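PDB 6ED2: glycosyl hydrolase family 2, TIM barrel domain protein from Faecalibacterium prausnitzii A2-165, which is a gut bacterial beta-glucuronidase that probably hydrolyses beta-glucuronides, including conjugated drugs, to release glucuronic acid. Local coordinates for residues Ala62-Ser67 / Trp94-Phe99; Ala121-Asn126 / Leu156-Asn161; Ala435-Asn440 / Thr471-Met476; Ser493-Tyr498 / Ile532-Gly537. One frame throughout, in Å; residues are numbered along the deposited sequence.

Interaction 1: residues Ala62-Ser67 / Trp94-Phe99; sequences ALDLPS and WYETSF
Glu96 OE1 accepts the backbone N-H of Leu65 at 3.1 Å from Leu65 N. The N-H points well at the oxygen (156°) and meets it nearly end-on along the C-O bond. Glu96 reaches this place because its CG stands anti to the backbone N (chi1 -175°) and its chain runs out extended from the strand. The side chain of Leu65 comes back the other way, so the two slide past each other. Leu65 CD1 lies 3.9 Å from Glu96 CB, and Leu65 CG is 3.4 Å from Glu96 OE1. The second methyl, Leu65 CD2, packs 3.8 Å from Trp94 CB. Farther out on the indole, Trp94 CZ3 touches Ala62 CB at 4.1 Å, while Trp94 NE1 is bound by Asp51. The carboxylate of Asp64 crosses that of Glu96 at about a right angle, with Asp64 OD2 3.9 Å from Glu96 OE1. Lys155 probably eases this closeness, for it makes a salt bridge with Asp64 and a long, weak ion pair with Glu96. With an alanine here instead of Glu96, Leu65 N would probably lose its acceptor, and a gap would open beside the leucine side chain. The contact lays the loop between helix 56-59 and strand 69-73 over one face of an antiparallel sheet in the sugar-binding domain, a jelly-roll beta-sandwich in family 2 glycosidases.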
loop_
_atom_site.group_PDB
_atom_site.type_symbol
_atom_site.label_atom_id
_atom_site.label_comp_id
_atom_site.label_asym_id
_atom_site.label_seq_id
_atom_site.Cartn_x
_atom_site.Cartn_y
_atom_site.Cartn_z
ATOM N N ALA A 62 23.387 -10.771 39.570
ATOM C CA ALA A 62 22.376 -10.188 40.447
ATOM C C ALA A 62 22.932 -9.037 41.279
ATOM O O ALA A 62 22.155 -8.206 41.767
ATOM C CB ALA A 62 21.787 -11.259 41.364
ATOM N N LEU A 63 24.255 -8.975 41.453
ATOM C CA LEU A 63 24.908 -7.878 42.155
ATOM C C LEU A 63 25.267 -6.731 41.217
ATOM O O LEU A 63 25.150 -5.565 41.603
ATOM C CB LEU A 63 26.162 -8.380 42.870
ATOM C CG LEU A 63 25.906 -9.361 44.012
ATOM C CD1 LEU A 63 27.160 -10.165 44.325
ATOM C CD2 LEU A 63 25.421 -8.609 45.228
ATOM N N ASP A 64 25.712 -7.033 39.997
ATOM C CA ASP A 64 25.708 -6.046 38.922
ATOM C C ASP A 64 25.854 -6.757 37.587
ATOM O O ASP A 64 26.613 -7.724 37.469
ATOM C CB ASP A 64 26.817 -4.986 39.062
ATOM C CG ASP A 64 26.326 -3.570 38.703
ATOM O OD1 ASP A 64 26.206 -2.736 39.628
ATOM O OD2 ASP A 64 26.042 -3.287 37.510
ATOM N N LEU A 65 25.122 -6.265 36.597
ATOM C CA LEU A 65 25.283 -6.721 35.230
ATOM C C LEU A 65 26.627 -6.239 34.712
ATOM O O LEU A 65 26.878 -5.025 34.716
ATOM C CB LEU A 65 24.152 -6.186 34.351
ATOM C CG LEU A 65 22.776 -6.788 34.591
ATOM C CD1 LEU A 65 21.764 -6.173 33.638
ATOM C CD2 LEU A 65 22.862 -8.299 34.421
ATOM N N PRO A 66 27.523 -7.136 34.285
ATOM C CA PRO A 66 28.818 -6.683 33.742
ATOM C C PRO A 66 28.684 -5.760 32.539
ATOM O O PRO A 66 29.391 -4.749 32.454
ATOM C CB PRO A 66 29.527 -8.002 33.379
ATOM C CG PRO A 66 28.468 -9.059 33.417
ATOM C CD PRO A 66 27.470 -8.598 34.434
ATOM N N SER A 67 27.806 -6.084 31.597
ATOM C CA SER A 67 27.476 -5.181 30.510
ATOM C C SER A 67 25.966 -5.183 30.342
ATOM O O SER A 67 25.298 -6.173 30.647
ATOM C CB SER A 67 28.177 -5.585 29.210
ATOM O OG SER A 67 27.659 -6.803 28.718
ATOM N N TRP A 94 18.151 -10.678 31.578
ATOM C CA TRP A 94 18.155 -9.979 32.859
ATOM C C TRP A 94 17.664 -8.544 32.719
ATOM O O TRP A 94 18.047 -7.823 31.786
ATOM C CB TRP A 94 19.560 -9.952 33.472
ATOM C CG TRP A 94 20.139 -11.285 33.864
ATOM C CD1 TRP A 94 20.632 -12.238 33.033
ATOM C CD2 TRP A 94 20.327 -11.774 35.197
ATOM N NE1 TRP A 94 21.115 -13.302 33.762
ATOM C CE2 TRP A 94 20.933 -13.042 35.095
ATOM C CE3 TRP A 94 20.035 -11.264 36.468
ATOM C CZ2 TRP A 94 21.247 -13.816 36.219
ATOM C CZ3 TRP A 94 20.351 -12.020 37.577
ATOM C CH2 TRP A 94 20.951 -13.284 37.447
ATOM N N TYR A 95 16.831 -8.138 33.669
ATOM C CA TYR A 95 16.441 -6.756 33.880
ATOM C C TYR A 95 17.017 -6.286 35.211
ATOM O O TYR A 95 17.133 -7.066 36.162
ATOM C CB TYR A 95 14.921 -6.603 33.908
ATOM C CG TYR A 95 14.236 -6.625 32.565
ATOM C CD1 TYR A 95 13.771 -5.448 31.993
ATOM C CD2 TYR A 95 14.014 -7.823 31.884
ATOM C CE1 TYR A 95 13.124 -5.450 30.777
ATOM C CE2 TYR A 95 13.363 -7.835 30.645
ATOM C CZ TYR A 95 12.927 -6.644 30.098
ATOM O OH TYR A 95 12.282 -6.626 28.875
ATOM N N GLU A 96 17.382 -5.010 35.279
ATOM C CA GLU A 96 17.995 -4.477 36.488
ATOM C C GLU A 96 17.597 -3.018 36.645
ATOM O O GLU A 96 17.602 -2.260 35.672
ATOM C CB GLU A 96 19.519 -4.608 36.450
ATOM C CG GLU A 96 20.223 -4.172 37.736
ATOM C CD GLU A 96 21.709 -3.869 37.535
ATOM O OE1 GLU A 96 22.502 -4.807 37.315
ATOM O OE2 GLU A 96 22.086 -2.680 37.596
ATOM N N THR A 97 17.232 -2.636 37.862
ATOM C CA THR A 97 17.035 -1.231 38.172
ATOM C C THR A 97 17.367 -1.018 39.642
ATOM O O THR A 97 17.860 -1.919 40.322
ATOM C CB THR A 97 15.620 -0.771 37.801
ATOM O OG1 THR A 97 15.529 0.642 37.990
ATOM C CG2 THR A 97 14.545 -1.473 38.643
ATOM N N SER A 98 17.135 0.197 40.117
ATOM C CA SER A 98 17.405 0.577 41.493
ATOM C C SER A 98 16.168 1.251 42.032
ATOM O O SER A 98 15.449 1.927 41.296
ATOM C CB SER A 98 18.594 1.552 41.629
ATOM O OG SER A 98 19.784 0.937 41.181
ATOM N N PHE A 99 15.917 1.066 43.318
ATOM C CA PHE A 99 14.785 1.739 43.922
ATOM C C PHE A 99 15.189 2.200 45.305
ATOM O O PHE A 99 16.032 1.588 45.972
ATOM C CB PHE A 99 13.526 0.853 43.988
ATOM C CG PHE A 99 13.685 -0.404 44.810
ATOM C CD1 PHE A 99 13.287 -0.437 46.142
ATOM C CD2 PHE A 99 14.201 -1.561 44.246
ATOM C CE1 PHE A 99 13.417 -1.611 46.900
ATOM C CE2 PHE A 99 14.329 -2.738 45.001
ATOM C CZ PHE A 99 13.945 -2.754 46.324
#

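Interaction 2: residues Ala121-Asn126 / Leu156-Asn161; sequences ARVFVN and LSVLAN
Arg122 N and Leu159 O meet at 2.7 Å in a regular antiparallel ladder of the sugar-binding domain, which has the jelly-roll fold in family 2 glycosidases. The return bond of this hydrogen-bonded pair, Leu159 N to Arg122 O, is 2.8 Å long. Phe124 and Ser157 form the next such pair, and Phe124 N points almost straight at Ser157 O (175°). Between and beside them lie the non-hydrogen-bonded pairs Ala121-Ala160, Val123-Val158 and Val125-Leu156. Their side chains share one apolar face. Here Leu156 CD1 touches two valines of the other strand, crossing them at a slant, at 3.6 Å from Val123 CG1 and 4.2 Å from Val125 CG2. With CG anti to the backbone N (chi1 171°) and a bend at chi2 (53°), Leu156 sends this methyl toward the neighbouring strand. Phe114 and Leu112 of strand 109-114 pack against the same face.

The other face carries Arg122, Phe124, Ser157 and Leu159. Phe124 and Leu159 lie side by side and point the same way, with Phe124 CE2 4.2 Å from Leu159 CB. Arg122 runs alongside Leu159 too, then bends at chi3, and its NE is held in a salt bridge by Glu129 on the next strand. Ser157 OG turns outward to the carbonyl of Ala62, which also touches Phe124. Ser157 O also lies in the plane of the Phe124 ring, at its edge, 3.8 Å from Phe124 CD2.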
loop_
_atom_site.group_PDB
_atom_site.type_symbol
_atom_site.label_atom_id
_atom_site.label_comp_id
_atom_site.label_asym_id
_atom_site.label_seq_id
_atom_site.Cartn_x
_atom_site.Cartn_y
_atom_site.Cartn_z
ATOM N N ALA A 121 10.266 -15.961 36.084
ATOM C CA ALA A 121 11.138 -14.963 36.690
ATOM C C ALA A 121 11.734 -15.469 38.001
ATOM O O ALA A 121 11.080 -16.186 38.766
ATOM C CB ALA A 121 10.374 -13.654 36.936
ATOM N N ARG A 122 12.984 -15.087 38.237
ATOM C CA ARG A 122 13.634 -15.162 39.540
ATOM C C ARG A 122 14.059 -13.749 39.914
ATOM O O ARG A 122 14.801 -13.100 39.166
ATOM C CB ARG A 122 14.838 -16.109 39.514
ATOM C CG ARG A 122 14.459 -17.552 39.182
ATOM C CD ARG A 122 15.664 -18.432 38.981
ATOM N NE ARG A 122 16.515 -18.480 40.167
ATOM C CZ ARG A 122 17.726 -19.028 40.167
ATOM N NH1 ARG A 122 18.206 -19.567 39.045
ATOM N NH2 ARG A 122 18.457 -19.040 41.275
ATOM N N VAL A 123 13.578 -13.268 41.053
ATOM C CA VAL A 123 13.784 -11.889 41.472
ATOM C C VAL A 123 14.816 -11.854 42.593
ATOM O O VAL A 123 14.710 -12.601 43.575
ATOM C CB VAL A 123 12.461 -11.244 41.907
ATOM C CG1 VAL A 123 12.689 -9.829 42.439
ATOM C CG2 VAL A 123 11.492 -11.248 40.734
ATOM N N PHE A 124 15.809 -10.983 42.442
ATOM C CA PHE A 124 16.830 -10.738 43.446
ATOM C C PHE A 124 16.773 -9.277 43.868
ATOM O O PHE A 124 16.604 -8.383 43.031
ATOM C CB PHE A 124 18.228 -11.064 42.911
ATOM C CG PHE A 124 18.359 -12.457 42.370
ATOM C CD1 PHE A 124 18.943 -13.455 43.132
ATOM C CD2 PHE A 124 17.903 -12.774 41.091
ATOM C CE1 PHE A 124 19.065 -14.746 42.633
ATOM C CE2 PHE A 124 18.016 -14.066 40.595
ATOM C CZ PHE A 124 18.599 -15.048 41.370
ATOM N N VAL A 125 16.898 -9.039 45.169
ATOM C CA VAL A 125 17.072 -7.701 45.706
ATOM C C VAL A 125 18.387 -7.685 46.484
ATOM O O VAL A 125 18.606 -8.525 47.366
ATOM C CB VAL A 125 15.878 -7.277 46.568
ATOM C CG1 VAL A 125 16.207 -6.037 47.390
ATOM C CG2 VAL A 125 14.691 -7.008 45.666
ATOM N N ASN A 126 19.278 -6.763 46.121
ATOM C CA ASN A 126 20.626 -6.706 46.692
ATOM C C ASN A 126 21.294 -8.072 46.658
ATOM O O ASN A 126 21.914 -8.505 47.627
ATOM C CB ASN A 126 20.598 -6.153 48.117
ATOM C CG ASN A 126 19.975 -4.773 48.183
ATOM O OD1 ASN A 126 20.169 -3.951 47.274
ATOM N ND2 ASN A 126 19.192 -4.517 49.233
ATOM N N LEU A 156 17.448 -4.060 42.178
ATOM C CA LEU A 156 16.428 -5.011 41.763
ATOM C C LEU A 156 16.911 -5.680 40.491
ATOM O O LEU A 156 17.085 -5.008 39.467
ATOM C CB LEU A 156 15.094 -4.311 41.527
ATOM C CG LEU A 156 13.973 -5.116 40.886
ATOM C CD1 LEU A 156 13.743 -6.433 41.653
ATOM C CD2 LEU A 156 12.725 -4.247 40.872
ATOM N N SER A 157 17.140 -6.989 40.557
ATOM C CA SER A 157 17.543 -7.774 39.395
ATOM C C SER A 157 16.503 -8.848 39.127
ATOM O O SER A 157 16.083 -9.554 40.049
ATOM C CB SER A 157 18.911 -8.424 39.601
ATOM O OG SER A 157 19.815 -7.484 40.139
ATOM N N VAL A 158 16.102 -8.984 37.869
ATOM C CA VAL A 158 15.134 -9.993 37.469
ATOM C C VAL A 158 15.792 -10.890 36.434
ATOM O O VAL A 158 16.203 -10.423 35.365
ATOM C CB VAL A 158 13.835 -9.372 36.930
ATOM C CG1 VAL A 158 12.850 -10.470 36.513
ATOM C CG2 VAL A 158 13.204 -8.471 37.977
ATOM N N LEU A 159 15.905 -12.174 36.762
ATOM C CA LEU A 159 16.327 -13.191 35.810
ATOM C C LEU A 159 15.059 -13.788 35.214
ATOM O O LEU A 159 14.292 -14.466 35.910
ATOM C CB LEU A 159 17.188 -14.251 36.485
ATOM C CG LEU A 159 17.415 -15.529 35.682
ATOM C CD1 LEU A 159 17.978 -15.216 34.299
ATOM C CD2 LEU A 159 18.338 -16.482 36.450
ATOM N N ALA A 160 14.817 -13.505 33.939
ATOM C CA ALA A 160 13.637 -13.991 33.251
ATOM C C ALA A 160 14.048 -14.981 32.168
ATOM O O ALA A 160 15.219 -15.077 31.786
ATOM C CB ALA A 160 12.831 -12.821 32.664
ATOM N N ASN A 161 13.063 -15.735 31.684
ATOM C CA ASN A 161 13.296 -16.772 30.686
ATOM C C ASN A 161 12.047 -16.874 29.820
ATOM O O ASN A 161 10.928 -16.743 30.325
ATOM C CB ASN A 161 13.620 -18.117 31.367
ATOM C CG ASN A 161 13.939 -19.221 30.371
ATOM O OD1 ASN A 161 13.042 -19.832 29.814
ATOM N ND2 ASN A 161 15.220 -19.457 30.127
#

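Interaction 3: residues Ala435-Asn440 / Thr471-Met476; sequences AWSLLN and TYTVLM
Leu439 CD1 reaches the Tyr472 ring obliquely, 4.2 Å from Tyr472 CG and 3.8 Å from Tyr472 CB. Phe453 of helix 449-463 meets the same ring edge-to-face. The second flat group is the amide of Asn440. Thr473 OG1 donates to Asn440 OD1 at 2.6 Å, but from above the carbonyl plane, 59° out of it. Arg353 also donates to this oxygen, and Asn440 ND2 binds a glycerol, probably from the crystallisation liquor. Thr473 OG1 sits between its backbone N and carbonyl carbon (chi1 66°), which turns it to the amide. Thr471 N bonds to Trp436 O at 2.9 Å, and Leu438 N to Thr471 O at 2.8 Å. The register then slips by one residue at a beta bulge, and Thr473 N pairs with Leu439 O at 3.0 Å. Two parallel neighbours, joined through helix 449-463, thus form a beta-alpha-beta unit of the TIM barrel. Asn440 lies at the carboxyl end of its strand, where TIM-barrel enzymes place their active sites.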
loop_
_atom_site.group_PDB
_atom_site.type_symbol
_atom_site.label_atom_id
_atom_site.label_comp_id
_atom_site.label_asym_id
_atom_site.label_seq_id
_atom_site.Cartn_x
_atom_site.Cartn_y
_atom_site.Cartn_z
ATOM N N ALA A 435 -17.476 -14.352 32.210
ATOM C CA ALA A 435 -17.308 -15.755 31.838
ATOM C C ALA A 435 -15.830 -16.095 31.828
ATOM O O ALA A 435 -14.974 -15.213 31.697
ATOM C CB ALA A 435 -17.928 -16.067 30.470
ATOM N N TRP A 436 -15.547 -17.394 31.955
ATOM C CA TRP A 436 -14.193 -17.936 31.990
ATOM C C TRP A 436 -13.992 -18.856 30.798
ATOM O O TRP A 436 -14.804 -19.752 30.564
ATOM C CB TRP A 436 -13.931 -18.740 33.276
ATOM C CG TRP A 436 -14.376 -18.048 34.532
ATOM C CD1 TRP A 436 -15.433 -18.383 35.333
ATOM C CD2 TRP A 436 -13.784 -16.881 35.115
ATOM N NE1 TRP A 436 -15.517 -17.513 36.397
ATOM C CE2 TRP A 436 -14.514 -16.582 36.285
ATOM C CE3 TRP A 436 -12.691 -16.075 34.775
ATOM C CZ2 TRP A 436 -14.198 -15.494 37.105
ATOM C CZ3 TRP A 436 -12.372 -14.997 35.605
ATOM C CH2 TRP A 436 -13.128 -14.716 36.743
ATOM N N SER A 437 -12.911 -18.656 30.056
ATOM C CA SER A 437 -12.545 -19.569 28.985
ATOM C C SER A 437 -11.312 -20.335 29.437
ATOM O O SER A 437 -10.285 -19.727 29.735
ATOM C CB SER A 437 -12.294 -18.817 27.678
ATOM O OG SER A 437 -11.688 -19.683 26.735
ATOM N N LEU A 438 -11.410 -21.664 29.492
ATOM C CA LEU A 438 -10.413 -22.455 30.203
ATOM C C LEU A 438 -9.325 -23.018 29.299
ATOM O O LEU A 438 -8.266 -23.410 29.805
ATOM C CB LEU A 438 -11.095 -23.605 30.953
ATOM C CG LEU A 438 -11.668 -23.366 32.359
ATOM C CD1 LEU A 438 -12.396 -22.073 32.495
ATOM C CD2 LEU A 438 -12.593 -24.500 32.762
ATOM N N LEU A 439 -9.568 -23.082 27.989
ATOM C CA LEU A 439 -8.606 -23.567 27.007
ATOM C C LEU A 439 -8.945 -22.931 25.671
ATOM O O LEU A 439 -10.109 -22.608 25.410
ATOM C CB LEU A 439 -8.615 -25.101 26.851
ATOM C CG LEU A 439 -8.586 -26.057 28.046
ATOM C CD1 LEU A 439 -9.993 -26.419 28.448
ATOM C CD2 LEU A 439 -7.787 -27.312 27.718
ATOM N N ASN A 440 -7.924 -22.718 24.835
ATOM C CA ASN A 440 -8.143 -22.270 23.460
ATOM C C ASN A 440 -7.679 -23.367 22.515
ATOM O O ASN A 440 -6.481 -23.670 22.443
ATOM C CB ASN A 440 -7.425 -20.959 23.130
ATOM C CG ASN A 440 -7.730 -20.480 21.697
ATOM O OD1 ASN A 440 -8.815 -19.952 21.413
ATOM N ND2 ASN A 440 -6.784 -20.690 20.789
ATOM N N THR A 471 -16.401 -21.935 29.598
ATOM C CA THR A 471 -16.337 -22.340 28.201
ATOM C C THR A 471 -14.889 -22.662 27.862
ATOM O O THR A 471 -13.989 -22.540 28.696
ATOM C CB THR A 471 -16.900 -21.248 27.261
ATOM O OG1 THR A 471 -17.160 -21.810 25.961
ATOM C CG2 THR A 471 -15.908 -20.083 27.102
ATOM N N TYR A 472 -14.680 -23.101 26.626
ATOM C CA TYR A 472 -13.359 -23.236 26.024
ATOM C C TYR A 472 -13.602 -23.221 24.530
ATOM O O TYR A 472 -14.703 -23.530 24.082
ATOM C CB TYR A 472 -12.649 -24.515 26.454
ATOM C CG TYR A 472 -13.107 -25.761 25.713
ATOM C CD1 TYR A 472 -12.377 -26.267 24.629
ATOM C CD2 TYR A 472 -14.261 -26.448 26.110
ATOM C CE1 TYR A 472 -12.788 -27.415 23.956
ATOM C CE2 TYR A 472 -14.682 -27.597 25.444
ATOM C CZ TYR A 472 -13.941 -28.083 24.380
ATOM O OH TYR A 472 -14.365 -29.224 23.735
ATOM N N THR A 473 -12.597 -22.842 23.749
ATOM C CA THR A 473 -12.869 -22.680 22.329
ATOM C C THR A 473 -12.518 -23.955 21.577
ATOM O O THR A 473 -11.484 -24.582 21.827
ATOM C CB THR A 473 -12.122 -21.479 21.742
ATOM O OG1 THR A 473 -10.714 -21.733 21.778
ATOM C CG2 THR A 473 -12.446 -20.219 22.539
ATOM N N VAL A 474 -13.390 -24.331 20.648
ATOM C CA VAL A 474 -13.343 -25.640 20.009
ATOM C C VAL A 474 -12.594 -25.537 18.688
ATOM O O VAL A 474 -12.947 -24.724 17.829
ATOM C CB VAL A 474 -14.760 -26.198 19.803
ATOM C CG1 VAL A 474 -14.696 -27.576 19.143
ATOM C CG2 VAL A 474 -15.495 -26.249 21.144
ATOM N N LEU A 475 -11.564 -26.367 18.540
ATOM C CA LEU A 475 -10.813 -26.534 17.306
ATOM C C LEU A 475 -11.721 -26.991 16.167
ATOM O O LEU A 475 -12.752 -27.628 16.383
ATOM C CB LEU A 475 -9.726 -27.589 17.513
ATOM C CG LEU A 475 -8.269 -27.210 17.435
ATOM C CD1 LEU A 475 -7.466 -28.476 17.305
ATOM C CD2 LEU A 475 -8.038 -26.283 16.257
ATOM N N MET A 476 -11.287 -26.711 14.930
ATOM C CA MET A 476 -12.096 -27.061 13.762
ATOM C C MET A 476 -12.155 -28.566 13.535
ATOM O O MET A 476 -13.132 -29.068 12.956
ATOM C CB MET A 476 -11.549 -26.366 12.513
ATOM C CG MET A 476 -12.215 -25.009 12.223
ATOM S SD MET A 476 -12.177 -24.447 10.482
ATOM C CE MET A 476 -13.676 -25.201 9.809
#

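Interaction 4: residues Ser493-Tyr498 / Ile532-Gly537; sequences SLNRYY and IFTEYG
Tyr497 and Glu535 both set CG beside the backbone N and anti to the carbonyl carbon (chi1 -69° and -65°), and the glutamate then runs on extended. This brings Tyr497 OH to Glu535 OE1, to which it donates at 2.6 Å on the anti side of the carboxylate. The ring stands steeply to the carboxylate plane. Gly537 O lies at the edge of the tyrosine ring, near its plane, 3.4 Å from Tyr497 CD1. The amide of Asn495 stacks on the carboxylate, with planes 23° apart and Asn495 ND2 3.3 Å from Glu535 CD. Asn495 OD1 accepts a hydrogen bond from Thr534 OG1 at 2.6 Å, nearly along the C=O axis, while its ND2 binds Glu441. Arg353 pairs with Glu535 OE2, so Tyr497, Arg353 and the Asn495 amide grip the carboxylate from several sides. A glycerol, probably from the crystallisation liquor, also binds OE1. A phenylalanine in place of Tyr497 would probably leave Glu535 OE1 without this donor and let the carboxylate turn more freely. Leu494 N bonds to Ile532 O at 2.9 Å. A beta bulge follows, where Leu494 O takes Thr534 N at 2.8 Å and, weakly, Glu535 N. Beyond it Arg496 N donates to Glu535 O at 3.0 Å. Strand 492-495, helix 508-525 and strand 531-535 make up a beta-alpha-beta unit of the TIM barrel.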
loop_
_atom_site.group_PDB
_atom_site.type_symbol
_atom_site.label_atom_id
_atom_site.label_comp_id
_atom_site.label_asym_id
_atom_site.label_seq_id
_atom_site.Cartn_x
_atom_site.Cartn_y
_atom_site.Cartn_z
ATOM N N SER A 493 -18.131 -22.501 22.557
ATOM C CA SER A 493 -17.437 -21.464 21.792
ATOM C C SER A 493 -16.720 -22.122 20.626
ATOM O O SER A 493 -15.845 -22.971 20.835
ATOM C CB SER A 493 -16.418 -20.712 22.661
ATOM O OG SER A 493 -17.033 -20.089 23.775
ATOM N N LEU A 494 -17.066 -21.723 19.405
ATOM C CA LEU A 494 -16.477 -22.329 18.219
ATOM C C LEU A 494 -15.524 -21.358 17.537
ATOM O O LEU A 494 -15.826 -20.165 17.406
ATOM C CB LEU A 494 -17.558 -22.769 17.219
ATOM C CG LEU A 494 -18.545 -23.871 17.640
ATOM C CD1 LEU A 494 -19.453 -24.242 16.462
ATOM C CD2 LEU A 494 -17.832 -25.115 18.185
ATOM N N ASN A 495 -14.380 -21.880 17.097
ATOM C CA ASN A 495 -13.482 -21.192 16.175
ATOM C C ASN A 495 -13.656 -21.848 14.811
ATOM O O ASN A 495 -13.195 -22.975 14.604
ATOM C CB ASN A 495 -12.024 -21.286 16.634
ATOM C CG ASN A 495 -11.763 -20.559 17.958
ATOM O OD1 ASN A 495 -12.658 -19.940 18.547
ATOM N ND2 ASN A 495 -10.528 -20.639 18.427
ATOM N N ARG A 496 -14.311 -21.158 13.881
ATOM C CA ARG A 496 -14.641 -21.757 12.595
ATOM C C ARG A 496 -14.227 -20.853 11.441
ATOM O O ARG A 496 -14.395 -19.635 11.500
ATOM C CB ARG A 496 -16.130 -22.072 12.509
ATOM C CG ARG A 496 -16.545 -23.282 13.346
ATOM C CD ARG A 496 -15.702 -24.490 12.992
ATOM N NE ARG A 496 -16.047 -25.678 13.767
ATOM C CZ ARG A 496 -15.478 -26.018 14.925
ATOM N NH1 ARG A 496 -14.534 -25.260 15.469
ATOM N NH2 ARG A 496 -15.857 -27.125 15.540
ATOM N N TYR A 497 -13.691 -21.466 10.389
ATOM C CA TYR A 497 -13.119 -20.777 9.243
ATOM C C TYR A 497 -13.593 -21.414 7.945
ATOM O O TYR A 497 -12.802 -21.670 7.026
ATOM C CB TYR A 497 -11.601 -20.786 9.315
ATOM C CG TYR A 497 -11.070 -19.916 10.427
ATOM C CD1 TYR A 497 -11.017 -18.533 10.283
ATOM C CD2 TYR A 497 -10.629 -20.477 11.628
ATOM C CE1 TYR A 497 -10.518 -17.724 11.299
ATOM C CE2 TYR A 497 -10.136 -19.683 12.648
ATOM C CZ TYR A 497 -10.084 -18.309 12.482
ATOM O OH TYR A 497 -9.601 -17.523 13.501
ATOM N N TYR A 498 -14.895 -21.695 7.867
ATOM C CA TYR A 498 -15.505 -22.177 6.634
ATOM C C TYR A 498 -15.468 -21.070 5.589
ATOM O O TYR A 498 -16.161 -20.054 5.718
ATOM C CB TYR A 498 -16.935 -22.630 6.900
ATOM C CG TYR A 498 -17.031 -23.997 7.567
ATOM C CD1 TYR A 498 -16.709 -25.157 6.868
ATOM C CD2 TYR A 498 -17.453 -24.121 8.890
ATOM C CE1 TYR A 498 -16.806 -26.409 7.465
ATOM C CE2 TYR A 498 -17.559 -25.359 9.497
ATOM C CZ TYR A 498 -17.240 -26.503 8.780
ATOM O OH TYR A 498 -17.344 -27.732 9.379
ATOM N N ILE A 532 -21.632 -19.669 20.987
ATOM C CA ILE A 532 -21.091 -18.448 20.417
ATOM C C ILE A 532 -19.918 -18.813 19.530
ATOM O O ILE A 532 -19.319 -19.891 19.648
ATOM C CB ILE A 532 -20.637 -17.424 21.473
ATOM C CG1 ILE A 532 -19.343 -17.873 22.146
ATOM C CG2 ILE A 532 -21.719 -17.176 22.485
ATOM C CD1 ILE A 532 -18.774 -16.786 23.046
ATOM N N PHE A 533 -19.591 -17.893 18.632
ATOM C CA PHE A 533 -18.384 -18.008 17.835
ATOM C C PHE A 533 -17.318 -17.103 18.429
ATOM O O PHE A 533 -17.558 -15.917 18.679
ATOM C CB PHE A 533 -18.672 -17.688 16.370
ATOM C CG PHE A 533 -19.480 -18.766 15.695
ATOM C CD1 PHE A 533 -18.849 -19.802 15.029
ATOM C CD2 PHE A 533 -20.869 -18.774 15.786
ATOM C CE1 PHE A 533 -19.594 -20.819 14.444
ATOM C CE2 PHE A 533 -21.625 -19.774 15.186
ATOM C CZ PHE A 533 -20.989 -20.798 14.528
ATOM N N THR A 534 -16.165 -17.680 18.713
ATOM C CA THR A 534 -15.066 -16.924 19.274
ATOM C C THR A 534 -13.962 -16.651 18.264
ATOM O O THR A 534 -13.073 -15.843 18.555
ATOM C CB THR A 534 -14.487 -17.660 20.495
ATOM O OG1 THR A 534 -14.445 -19.066 20.221
ATOM C CG2 THR A 534 -15.357 -17.405 21.720
ATOM N N GLU A 535 -13.977 -17.307 17.104
ATOM C CA GLU A 535 -13.097 -16.927 16.003
ATOM C C GLU A 535 -13.781 -17.223 14.683
ATOM O O GLU A 535 -14.538 -18.193 14.558
ATOM C CB GLU A 535 -11.746 -17.655 16.024
ATOM C CG GLU A 535 -10.909 -17.304 17.220
ATOM C CD GLU A 535 -9.518 -17.822 17.130
ATOM O OE1 GLU A 535 -9.070 -18.122 15.996
ATOM O OE2 GLU A 535 -8.873 -17.909 18.200
ATOM N N TYR A 536 -13.468 -16.385 13.698
ATOM C CA TYR A 536 -13.818 -16.484 12.289
ATOM C C TYR A 536 -13.300 -15.215 11.615
ATOM O O TYR A 536 -13.090 -14.186 12.271
ATOM C CB TYR A 536 -15.323 -16.659 12.074
ATOM C CG TYR A 536 -16.211 -15.483 12.456
ATOM C CD1 TYR A 536 -16.788 -14.683 11.469
ATOM C CD2 TYR A 536 -16.497 -15.190 13.783
ATOM C CE1 TYR A 536 -17.612 -13.624 11.791
ATOM C CE2 TYR A 536 -17.343 -14.136 14.122
ATOM C CZ TYR A 536 -17.898 -13.355 13.119
ATOM O OH TYR A 536 -18.738 -12.297 13.428
ATOM N N GLY A 537 -13.042 -15.318 10.311
ATOM C CA GLY A 537 -12.483 -14.207 9.567
ATOM C C GLY A 537 -11.514 -14.626 8.475
ATOM O O GLY A 537 -11.227 -15.817 8.300
#

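In the fold
The four contacts form two pairs on opposite sides of the chain's centre. Interactions 1 and 2 share the antiparallel sheet of the sugar-binding domain, where strands 92-101 and 152-161 are neighbours. Interaction 1 adds a loop to it and includes an exposed aspartate. Interaction 2 is a regular ladder with a largely apolar face. Interactions 3 and 4 are fully buried in the TIM barrel, joined where strands 470-474 and 492-495 pair, with Thr471 OG1 and Ser493 OG 2.8 Å apart. Both are parallel and bulged, and polar side chains gather at their strand ends. The centres of interactions 1 and 4 are about 45 Å apart.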